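PDB 3VWA: cytoplasmic export protein 1 from Saccharomyces cerevisiae, which binds tRNA as part of the nuclear tRNA export machinery, and may collect tRNA from export receptors at the nuclear pore and deliver aminoacylated tRNA to translation. Local coordinates for residues N125-T130 / T185-G190. Numbering follows the deposited sequence.
Sequences NFVLGT and TIDSMG
Asp187, in the first turn of helix 186-198, turns its carboxylate to the backbone just past strand 126-127 and takes two consecutive amides at once. Its CG stands anti to its own carbonyl carbon, beside the backbone N (chi1 -68°), bringing both oxygens to the backbone of 127-129. Leu128 N donates to Asp187 OD2 at 2.9 Å and Gly129 N to Asp187 OD1 at 2.7 Å, both bonds nearly straight. Each oxygen uses its syn lone pair, so the two-pronged acid matches the paired N-H groups and its rotation is fixed. A water lies 2.7 Å from Asp187 OD2 and 2.9 Å from Phe126 O, bridging helix and strand. Gly129 suits the turn, its phi of 85° being easiest without a side chain.

Beside this polar grip lies one apolar contact. Val127 CG1 meets Ile186 CG2 at 3.6 Å, the side chains crossing at about a right angle; beta-branching sets these methyls close to the backbone, suiting this buried place, and both residues touch Phe163 of helix 160-174. Ile186 CD1 packs against Gly129 O at 3.7 Å, an oxygen hydrogen-bonded to Tyr171 OH.

An alanine at Asp187 would remove both acceptors and would probably leave the turn at Leu128 and Gly129 less firmly held. In this kinase-like domain the arrangement recalls the helix F aspartate of protein kinases gripping catalytic-loop amides. Two neutral N-H donors facing one carboxylate would probably stabilise its charged form.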
loop_
_atom_site.group_PDB
_atom_site.type_symbol
_atom_site.label_atom_id
_atom_site.label_comp_id
_atom_site.label_asym_id
_atom_site.label_seq_id
_atom_site.Cartn_x
_atom_site.Cartn_y
_atom_site.Cartn_z
ATOM N N ASN A 125 2.287 10.893 -36.776
ATOM C CA ASN A 125 3.177 11.497 -37.778
ATOM C C ASN A 125 4.562 10.851 -37.825
ATOM O O ASN A 125 5.340 11.125 -38.758
ATOM C CB ASN A 125 3.386 13.001 -37.487
ATOM C CG ASN A 125 2.102 13.812 -37.586
ATOM O OD1 ASN A 125 1.183 13.455 -38.312
ATOM N ND2 ASN A 125 2.033 14.895 -36.832
ATOM N N PHE A 126 4.895 10.034 -36.823
ATOM C CA PHE A 126 6.222 9.401 -36.773
ATOM C C PHE A 126 6.088 7.912 -37.046
ATOM O O PHE A 126 4.981 7.372 -37.002
ATOM C CB PHE A 126 6.909 9.616 -35.417
ATOM C CG PHE A 126 7.253 11.061 -35.105
ATOM C CD1 PHE A 126 8.426 11.630 -35.575
ATOM C CD2 PHE A 126 6.430 11.840 -34.302
ATOM C CE1 PHE A 126 8.769 12.938 -35.274
ATOM C CE2 PHE A 126 6.770 13.162 -33.990
ATOM C CZ PHE A 126 7.945 13.709 -34.477
ATOM N N VAL A 127 7.202 7.267 -37.402
ATOM C CA VAL A 127 7.295 5.806 -37.374
ATOM C C VAL A 127 8.076 5.473 -36.128
ATOM O O VAL A 127 9.048 6.180 -35.790
ATOM C CB VAL A 127 8.090 5.211 -38.553
ATOM C CG1 VAL A 127 7.872 3.687 -38.636
ATOM C CG2 VAL A 127 7.693 5.868 -39.853
ATOM N N LEU A 128 7.669 4.406 -35.449
ATOM C CA LEU A 128 8.333 4.024 -34.203
ATOM C C LEU A 128 9.220 2.871 -34.535
ATOM O O LEU A 128 10.420 2.950 -34.330
ATOM C CB LEU A 128 7.332 3.661 -33.095
ATOM C CG LEU A 128 7.707 3.841 -31.602
ATOM C CD1 LEU A 128 6.963 2.887 -30.680
ATOM C CD2 LEU A 128 9.215 3.838 -31.285
ATOM N N GLY A 129 8.610 1.792 -35.027
ATOM C CA GLY A 129 9.321 0.703 -35.642
ATOM C C GLY A 129 9.871 -0.356 -34.732
ATOM O O GLY A 129 10.220 -1.467 -35.193
ATOM N N THR A 130 9.924 -0.039 -33.437
ATOM C CA THR A 130 10.604 -0.868 -32.437
ATOM C C THR A 130 9.639 -1.513 -31.400
ATOM O O THR A 130 10.102 -2.052 -30.386
ATOM C CB THR A 130 11.589 0.003 -31.640
ATOM O OG1 THR A 130 10.813 0.983 -30.915
ATOM C CG2 THR A 130 12.718 0.698 -32.596
ATOM N N THR A 185 3.130 0.416 -42.151
ATOM C CA THR A 185 2.453 -0.716 -41.598
ATOM C C THR A 185 3.296 -1.388 -40.502
ATOM O O THR A 185 2.810 -2.312 -39.807
ATOM C CB THR A 185 2.195 -1.755 -42.704
ATOM O OG1 THR A 185 3.434 -2.056 -43.352
ATOM C CG2 THR A 185 1.145 -1.265 -43.712
ATOM N N ILE A 186 4.558 -0.978 -40.358
ATOM C CA ILE A 186 5.381 -1.594 -39.317
ATOM C C ILE A 186 4.813 -1.368 -37.887
ATOM O O ILE A 186 4.804 -2.289 -37.076
ATOM C CB ILE A 186 6.893 -1.259 -39.425
ATOM C CG1 ILE A 186 7.712 -2.275 -38.623
ATOM C CG2 ILE A 186 7.208 0.184 -39.009
ATOM C CD1 ILE A 186 9.217 -2.093 -38.745
ATOM N N ASP A 187 4.306 -0.180 -37.597
ATOM C CA ASP A 187 3.778 0.059 -36.243
ATOM C C ASP A 187 2.489 -0.720 -35.914
ATOM O O ASP A 187 2.402 -1.328 -34.845
ATOM C CB ASP A 187 3.641 1.543 -35.967
ATOM C CG ASP A 187 4.995 2.239 -35.865
ATOM O OD1 ASP A 187 6.009 1.570 -35.498
ATOM O OD2 ASP A 187 5.041 3.463 -36.151
ATOM N N SER A 188 1.502 -0.703 -36.829
ATOM C CA SER A 188 0.309 -1.548 -36.723
ATOM C C SER A 188 0.643 -3.009 -36.496
ATOM O O SER A 188 -0.021 -3.685 -35.695
ATOM C CB SER A 188 -0.519 -1.462 -37.999
ATOM O OG SER A 188 -1.355 -0.352 -37.934
HETATM N N MSE A 189 1.666 -3.500 -37.190
HETATM C CA MSE A 189 2.015 -4.920 -37.098
HETATM C C MSE A 189 2.699 -5.183 -35.799
HETATM O O MSE A 189 2.479 -6.242 -35.189
HETATM C CB MSE A 189 2.875 -5.362 -38.273
HETATM C CG MSE A 189 1.974 -5.606 -39.487
HETATM SE SE MSE A 189 3.034 -6.151 -41.087
HETATM C CE MSE A 189 2.752 -4.518 -42.135
ATOM N N GLY A 190 3.524 -4.226 -35.352
ATOM C CA GLY A 190 4.207 -4.367 -34.065
ATOM C C GLY A 190 3.254 -4.229 -32.883
ATOM O O GLY A 190 3.429 -4.886 -31.849
HETATM O O HOH W 1 4.345 5.657 -34.758
#